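Local structure of putative phosphosugar isomerase (Silicibacter pomeroyi DSS-3, 3FJ1) at residues Y60-A65 with G163-L167; L67-L71 with L167-D173; I140-A144 with T158-A162. The protein is of unproven function but probably binds phosphosugars and may act as an isomerase or aminotransferase. The contacts are given in a common frame with arbitrary orientation. Numbering follows the deposited sequence.

Contact 1: Y60-A65 with G163-L167; sequences YLSYAA and GLMLL
Two helices of the first SIS domain, an alpha/beta fold with a five-stranded parallel sheet, run nearly parallel here: the axes of 60-65 and 163-167 diverge by 14° and approach to 10.3 Å. Both segments are helical throughout. L61 pairs with G163 (CA to CA 6.5 Å) and A65 with L167 (6.7 Å), so one turn of each helix separates the two levels. Three leucines, L164, L61 and L167, all mt rotamers, bury the most surface. L61 lies across G163, its CD2 3.7 Å from G163 C; an ideal CB on G163 would fall 2.3 Å from L61 CD1, so the missing side chain makes room. L164 reaches A64, CD2 to CB 3.5 Å, and its CG is 4.1 Å from L61 CD2. Y60, whose OH is hydrogen-bonded to L306 O, brings CE1 to 4.2 Å from L164 CD1. The CA-to-CB bond of L167 points toward 60-65, with CD2 4.1 Å from A65 CB and CD1 3.5 Å from A64 CB.

Contact 2: L67-L71 with L167-D173; sequences LLLGL and LADWAED
Helices 53-69 and 153-171 of the first SIS domain both terminate in this contact, the second in a Schellman motif. In 67-71, residues 67-69 are helical; G70 then takes positive phi (71°, psi 16°) and L71 is extended (-87°/128°). In 167-173 the helix gives way at E172, the C-prime residue, with phi/psi of 56°/51°. The motif is defined by D173 N to A168 O at 2.9 Å and a weak E172 N to D169 O bond at 3.2 Å. D173 (-102°/104°) is the N-cap of the next helix, 174-181, its OD1 accepting from L176 N. The backbones come nearest at L69 and A171, with CA atoms 6.6 Å apart.

L68 and L69, both mt rotamers, bury about 80 Å² each and contribute most to the apolar interface. L68 sets CD1 3.8 Å from L167 CB, while its CD2 lies 3.5 Å from D173 OD2, a van der Waals approach to the carboxylate. L69 sends CD2 to A171 CB (3.8 Å) and CD1 to L167 CD2 (3.8 Å). W170, chi1 t and chi2 12°, offers a face to this leucine: L69 CD1 stands 3.8 Å from the six-membered ring centroid and 16° off its normal, a CH-pi contact. Outside the pair, W170 packs on L38 and R39 of helix 8-41, and G70 forms backbone hydrogen bonds with the second subunit. L71, also mt, extends the apolar patch along the indole, its CD1 3.3 Å from W170 CH2.

Contact 3: I140-A144 with T158-A162; sequences IDIHA and TSAVA
I142 and T158 dominate this contact between the end of edge strand 138-141 and residues 158-162 of helix 153-171. A loop joins the two elements, and the pair packs the strand exit of this beta-loop-alpha unit of the first SIS domain onto the following helix, CA atoms of I142 and T158 5.5 Å apart. The strand ends at D141; I142 turns to phi/psi -77°/-9° and H143 to 53°/42°. An Asx turn shapes this exit, H143 N donating to D141 OD1 at 2.9 Å, with a weak H143 ND1 to D141 O bond at 2.8 Å.

I142 has chi1 p and chi2 t, which places CD1 3.3 Å from S159 OG and 3.4 Å from T158 OG1, while CG2 is 4.0 Å from A162 CB. Both hydroxyls bond within their own helix, T158 OG1 to K154 O and S159 OG to T155 O. T158, chi1 p, also lies 3.4 Å from A144 CB through OG1, and its CB is 3.2 Å from I142 O. I140 (mt) brings CG2 to the same methyl, 4.0 Å from A162 CB. Backbone hydrogen bonds pair I140 with A123 and T125 of strand 120-125, and I142 with T125; helix 8-41 touches both segments, through V31 on I140 and A19 on T158, and helix 308-326 packs on A160 and V161.

In the fold
All three contacts use helix 153-171, taken in successive parts: contact 3 at 158-162, contact 1 at 163-167 and contact 2 at its C-terminal end and the turn beyond, 167-173. Contacts 1 and 2 join the same two helices, share L167 and have centres about 8 Å apart; contact 3 links the helix to the sheet edge instead. Contacts 1 and 3 are buried, the centre of each about 11 Å from the chain's centre, and touch through L61 CD2 to A160 O at 3.7 Å. Contact 2, its centre about 18 Å from the chain's centre, is only partly buried. Its chemistry adds an indole face and a carboxylate, contact 1 is chiefly leucine and alanine, and contact 3 mixes isoleucine with hydroxyls.

Contact 1: Y60-A65 with G163-L167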
loop_
_atom_site.group_PDB
_atom_site.type_symbol
_atom_site.label_atom_id
_atom_site.label_comp_id
_atom_site.label_asym_id
_atom_site.label_seq_id
_atom_site.Cartn_x
_atom_site.Cartn_y
_atom_site.Cartn_z
ATOM N N TYR A 60 9.582 1.532 4.805
ATOM C CA TYR A 60 10.621 1.353 5.821
ATOM C C TYR A 60 10.938 2.694 6.525
ATOM O O TYR A 60 10.858 2.801 7.749
ATOM C CB TYR A 60 11.847 0.747 5.134
ATOM C CG TYR A 60 12.925 0.140 5.999
ATOM C CD1 TYR A 60 13.191 0.583 7.279
ATOM C CD2 TYR A 60 13.781 -0.820 5.461
ATOM C CE1 TYR A 60 14.244 0.048 8.028
ATOM C CE2 TYR A 60 14.826 -1.334 6.197
ATOM C CZ TYR A 60 15.049 -0.911 7.467
ATOM O OH TYR A 60 16.084 -1.448 8.162
ATOM N N LEU A 61 11.206 3.728 5.736
ATOM C CA LEU A 61 11.527 5.027 6.274
ATOM C C LEU A 61 10.350 5.728 6.974
ATOM O O LEU A 61 10.604 6.530 7.869
ATOM C CB LEU A 61 12.133 5.909 5.200
ATOM C CG LEU A 61 13.462 5.402 4.585
ATOM C CD1 LEU A 61 13.910 6.391 3.468
ATOM C CD2 LEU A 61 14.547 5.185 5.647
ATOM N N SER A 62 9.111 5.388 6.608
ATOM C CA SER A 62 7.937 5.940 7.270
ATOM C C SER A 62 7.868 5.405 8.697
ATOM O O SER A 62 7.689 6.172 9.642
ATOM C CB SER A 62 6.660 5.627 6.495
ATOM O OG SER A 62 6.751 6.170 5.201
ATOM N N TYR A 63 8.040 4.096 8.873
ATOM C CA TYR A 63 8.115 3.540 10.235
ATOM C C TYR A 63 9.253 4.178 11.028
ATOM O O TYR A 63 9.065 4.575 12.189
ATOM C CB TYR A 63 8.309 2.024 10.223
ATOM C CG TYR A 63 7.013 1.303 10.057
ATOM C CD1 TYR A 63 6.143 1.161 11.134
ATOM C CD2 TYR A 63 6.626 0.805 8.813
ATOM C CE1 TYR A 63 4.912 0.524 10.991
ATOM C CE2 TYR A 63 5.402 0.126 8.656
ATOM C CZ TYR A 63 4.546 0.014 9.745
ATOM O OH TYR A 63 3.324 -0.617 9.559
ATOM N N ALA A 64 10.426 4.281 10.404
ATOM C CA ALA A 64 11.607 4.842 11.056
ATOM C C ALA A 64 11.352 6.283 11.492
ATOM O O ALA A 64 11.673 6.661 12.593
ATOM C CB ALA A 64 12.853 4.772 10.111
ATOM N N ALA A 65 10.764 7.107 10.629
ATOM C CA ALA A 65 10.513 8.520 11.010
ATOM C C ALA A 65 9.481 8.669 12.143
ATOM O O ALA A 65 9.588 9.523 13.034
ATOM C CB ALA A 65 10.067 9.304 9.831
ATOM N N GLY A 163 18.464 7.040 3.908
ATOM C CA GLY A 163 17.329 7.581 4.669
ATOM C C GLY A 163 17.503 7.412 6.173
ATOM O O GLY A 163 17.208 8.328 6.948
ATOM N N LEU A 164 17.998 6.258 6.598
ATOM C CA LEU A 164 18.246 6.015 8.025
ATOM C C LEU A 164 19.339 6.925 8.599
ATOM O O LEU A 164 19.214 7.381 9.732
ATOM C CB LEU A 164 18.532 4.528 8.324
ATOM C CG LEU A 164 17.317 3.577 8.208
ATOM C CD1 LEU A 164 17.829 2.140 8.273
ATOM C CD2 LEU A 164 16.140 3.832 9.225
HETATM N N MSE A 165 20.405 7.151 7.830
HETATM C CA MSE A 165 21.514 8.078 8.212
HETATM C C MSE A 165 20.944 9.476 8.429
HETATM O O MSE A 165 21.256 10.142 9.410
HETATM C CB MSE A 165 22.587 8.133 7.120
HETATM C CG MSE A 165 23.476 6.896 7.034
HETATM SE SE MSE A 165 24.548 6.929 5.387
HETATM C CE MSE A 165 25.756 8.457 5.696
ATOM N N LEU A 166 20.049 9.893 7.542
ATOM C CA LEU A 166 19.464 11.229 7.622
ATOM C C LEU A 166 18.634 11.335 8.877
ATOM O O LEU A 166 18.789 12.271 9.655
ATOM C CB LEU A 166 18.615 11.513 6.376
ATOM C CG LEU A 166 17.935 12.877 6.228
ATOM C CD1 LEU A 166 18.976 14.020 6.206
ATOM C CD2 LEU A 166 17.034 12.870 4.948
ATOM N N LEU A 167 17.774 10.341 9.103
ATOM C CA LEU A 167 16.926 10.322 10.279
ATOM C C LEU A 167 17.733 10.257 11.581
ATOM O O LEU A 167 17.362 10.875 12.577
ATOM C CB LEU A 167 15.950 9.148 10.210
ATOM C CG LEU A 167 14.881 9.226 9.124
ATOM C CD1 LEU A 167 14.060 7.931 9.066
ATOM C CD2 LEU A 167 14.022 10.433 9.345
#

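Contact 2: L67-L71 with L167-D173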
loop_
_atom_site.group_PDB
_atom_site.type_symbol
_atom_site.label_atom_id
_atom_site.label_comp_id
_atom_site.label_asym_id
_atom_site.label_seq_id
_atom_site.Cartn_x
_atom_site.Cartn_y
_atom_site.Cartn_z
ATOM N N LEU A 67 8.693 6.266 14.374
ATOM C CA LEU A 67 9.260 5.718 15.635
ATOM C C LEU A 67 10.375 6.578 16.260
ATOM O O LEU A 67 10.459 6.704 17.487
ATOM C CB LEU A 67 9.747 4.278 15.432
ATOM C CG LEU A 67 8.682 3.253 14.994
ATOM C CD1 LEU A 67 9.267 1.854 14.801
ATOM C CD2 LEU A 67 7.504 3.205 15.949
ATOM N N LEU A 68 11.210 7.195 15.434
ATOM C CA LEU A 68 12.314 8.070 15.940
ATOM C C LEU A 68 11.922 9.498 16.289
ATOM O O LEU A 68 12.374 10.058 17.293
ATOM C CB LEU A 68 13.419 8.203 14.912
ATOM C CG LEU A 68 14.383 7.083 14.747
ATOM C CD1 LEU A 68 15.224 7.429 13.488
ATOM C CD2 LEU A 68 15.288 6.851 16.006
ATOM N N LEU A 69 11.120 10.102 15.431
ATOM C CA LEU A 69 10.790 11.506 15.525
ATOM C C LEU A 69 9.332 11.820 15.806
ATOM O O LEU A 69 8.986 12.971 16.149
ATOM C CB LEU A 69 11.209 12.170 14.219
ATOM C CG LEU A 69 12.710 12.178 13.918
ATOM C CD1 LEU A 69 12.871 12.402 12.438
ATOM C CD2 LEU A 69 13.434 13.222 14.744
ATOM N N GLY A 70 8.468 10.809 15.685
ATOM C CA GLY A 70 7.033 10.992 15.864
ATOM C C GLY A 70 6.343 11.789 14.742
ATOM O O GLY A 70 5.204 12.232 14.895
ATOM N N LEU A 71 7.010 11.933 13.604
ATOM C CA LEU A 71 6.450 12.699 12.506
ATOM C C LEU A 71 5.582 11.807 11.651
ATOM O O LEU A 71 6.010 10.731 11.261
ATOM C CB LEU A 71 7.547 13.335 11.643
ATOM C CG LEU A 71 8.381 14.430 12.326
ATOM C CD1 LEU A 71 9.446 14.952 11.376
ATOM C CD2 LEU A 71 7.501 15.583 12.825
ATOM N N LEU A 167 17.774 10.341 9.103
ATOM C CA LEU A 167 16.926 10.322 10.279
ATOM C C LEU A 167 17.733 10.257 11.581
ATOM O O LEU A 167 17.362 10.875 12.577
ATOM C CB LEU A 167 15.950 9.148 10.210
ATOM C CG LEU A 167 14.881 9.226 9.124
ATOM C CD1 LEU A 167 14.060 7.931 9.066
ATOM C CD2 LEU A 167 14.022 10.433 9.345
ATOM N N ALA A 168 18.834 9.515 11.562
ATOM C CA ALA A 168 19.660 9.353 12.726
ATOM C C ALA A 168 20.393 10.678 13.046
ATOM O O ALA A 168 20.487 11.053 14.212
ATOM C CB ALA A 168 20.639 8.222 12.518
ATOM N N ASP A 169 20.869 11.382 12.025
ATOM C CA ASP A 169 21.548 12.676 12.248
ATOM C C ASP A 169 20.501 13.712 12.704
ATOM O O ASP A 169 20.752 14.540 13.579
ATOM C CB ASP A 169 22.258 13.198 10.980
ATOM C CG ASP A 169 23.644 12.568 10.730
ATOM O OD1 ASP A 169 24.211 11.880 11.635
ATOM O OD2 ASP A 169 24.176 12.760 9.588
ATOM N N TRP A 170 19.322 13.672 12.092
ATOM C CA TRP A 170 18.240 14.600 12.438
ATOM C C TRP A 170 17.779 14.390 13.883
ATOM O O TRP A 170 17.623 15.369 14.635
ATOM C CB TRP A 170 17.130 14.454 11.390
ATOM C CG TRP A 170 15.932 15.312 11.539
ATOM C CD1 TRP A 170 15.758 16.379 12.345
ATOM C CD2 TRP A 170 14.757 15.202 10.746
ATOM N NE1 TRP A 170 14.499 16.911 12.161
ATOM C CE2 TRP A 170 13.872 16.203 11.169
ATOM C CE3 TRP A 170 14.361 14.329 9.731
ATOM C CZ2 TRP A 170 12.603 16.363 10.604
ATOM C CZ3 TRP A 170 13.091 14.501 9.168
ATOM C CH2 TRP A 170 12.241 15.492 9.622
ATOM N N ALA A 171 17.605 13.135 14.298
ATOM C CA ALA A 171 17.212 12.798 15.655
ATOM C C ALA A 171 18.398 12.872 16.634
ATOM O O ALA A 171 18.202 12.873 17.866
ATOM C CB ALA A 171 16.575 11.361 15.692
ATOM N N GLU A 172 19.608 12.937 16.088
ATOM C CA GLU A 172 20.841 12.912 16.879
ATOM C C GLU A 172 20.859 11.651 17.748
ATOM O O GLU A 172 21.065 11.706 18.961
ATOM C CB GLU A 172 20.988 14.211 17.692
ATOM C CG GLU A 172 21.098 15.438 16.769
ATOM C CD GLU A 172 21.191 16.745 17.520
ATOM O OE1 GLU A 172 20.151 17.213 18.063
ATOM O OE2 GLU A 172 22.296 17.312 17.516
ATOM N N ASP A 173 20.623 10.515 17.103
ATOM C CA ASP A 173 20.498 9.234 17.795
ATOM C C ASP A 173 21.791 8.435 17.642
ATOM O O ASP A 173 22.076 7.864 16.592
ATOM C CB ASP A 173 19.305 8.468 17.249
ATOM C CG ASP A 173 18.961 7.244 18.066
ATOM O OD1 ASP A 173 19.824 6.387 18.367
ATOM O OD2 ASP A 173 17.794 7.148 18.427
#

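Contact 3: I140-A144 with T158-A162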
loop_
_atom_site.group_PDB
_atom_site.type_symbol
_atom_site.label_atom_id
_atom_site.label_comp_id
_atom_site.label_asym_id
_atom_site.label_seq_id
_atom_site.Cartn_x
_atom_site.Cartn_y
_atom_site.Cartn_z
ATOM N N ILE A 140 20.695 13.416 -1.946
ATOM C CA ILE A 140 21.615 12.519 -1.288
ATOM C C ILE A 140 21.910 11.363 -2.255
ATOM O O ILE A 140 21.023 10.546 -2.590
ATOM C CB ILE A 140 21.050 11.990 0.041
ATOM C CG1 ILE A 140 20.926 13.147 1.036
ATOM C CG2 ILE A 140 21.928 10.886 0.583
ATOM C CD1 ILE A 140 20.102 12.860 2.248
ATOM N N ASP A 141 23.156 11.311 -2.720
ATOM C CA ASP A 141 23.630 10.222 -3.566
ATOM C C ASP A 141 23.756 8.948 -2.688
ATOM O O ASP A 141 24.492 8.931 -1.683
ATOM C CB ASP A 141 24.980 10.619 -4.146
ATOM C CG ASP A 141 25.531 9.639 -5.171
ATOM O OD1 ASP A 141 25.168 8.441 -5.217
ATOM O OD2 ASP A 141 26.417 10.103 -5.932
ATOM N N ILE A 142 23.037 7.904 -3.069
ATOM C CA ILE A 142 23.041 6.629 -2.317
ATOM C C ILE A 142 24.283 5.738 -2.512
ATOM O O ILE A 142 24.475 4.752 -1.772
ATOM C CB ILE A 142 21.728 5.823 -2.560
ATOM C CG1 ILE A 142 21.670 5.214 -3.981
ATOM C CG2 ILE A 142 20.493 6.753 -2.219
ATOM C CD1 ILE A 142 20.436 4.322 -4.248
ATOM N N HIS A 143 25.136 6.084 -3.464
ATOM C CA HIS A 143 26.371 5.334 -3.684
ATOM C C HIS A 143 26.190 3.817 -3.862
ATOM O O HIS A 143 26.958 3.023 -3.334
ATOM C CB HIS A 143 27.380 5.647 -2.547
ATOM C CG HIS A 143 27.843 7.070 -2.518
ATOM N ND1 HIS A 143 27.144 8.077 -1.888
ATOM C CD2 HIS A 143 28.933 7.658 -3.061
ATOM C CE1 HIS A 143 27.787 9.220 -2.036
ATOM N NE2 HIS A 143 28.875 8.988 -2.744
ATOM N N ALA A 144 25.164 3.431 -4.615
ATOM C CA ALA A 144 24.878 2.036 -4.905
ATOM C C ALA A 144 25.799 1.572 -6.027
ATOM O O ALA A 144 26.103 0.387 -6.120
ATOM C CB ALA A 144 23.436 1.879 -5.357
ATOM N N THR A 158 21.118 0.526 0.002
ATOM C CA THR A 158 21.712 1.862 0.128
ATOM C C THR A 158 20.675 2.994 0.228
ATOM O O THR A 158 20.900 3.967 0.951
ATOM C CB THR A 158 22.720 2.187 -1.001
ATOM O OG1 THR A 158 22.079 2.131 -2.279
ATOM C CG2 THR A 158 23.934 1.226 -0.956
ATOM N N SER A 159 19.551 2.862 -0.473
ATOM C CA SER A 159 18.455 3.845 -0.345
ATOM C C SER A 159 17.984 3.913 1.117
ATOM O O SER A 159 17.825 5.003 1.715
ATOM C CB SER A 159 17.295 3.517 -1.290
ATOM O OG SER A 159 17.647 3.729 -2.670
ATOM N N ALA A 160 17.713 2.736 1.690
ATOM C CA ALA A 160 17.274 2.661 3.045
ATOM C C ALA A 160 18.334 3.184 4.016
ATOM O O ALA A 160 18.004 3.953 4.919
ATOM C CB ALA A 160 16.802 1.219 3.407
ATOM N N VAL A 161 19.598 2.817 3.803
ATOM C CA VAL A 161 20.671 3.281 4.661
ATOM C C VAL A 161 20.802 4.806 4.613
ATOM O O VAL A 161 20.898 5.447 5.675
ATOM C CB VAL A 161 22.010 2.594 4.344
ATOM C CG1 VAL A 161 23.136 3.291 5.042
ATOM C CG2 VAL A 161 21.926 1.107 4.771
ATOM N N ALA A 162 20.766 5.372 3.407
ATOM C CA ALA A 162 20.799 6.833 3.233
ATOM C C ALA A 162 19.702 7.526 4.043
ATOM O O ALA A 162 19.972 8.523 4.743
ATOM C CB ALA A 162 20.737 7.234 1.760
#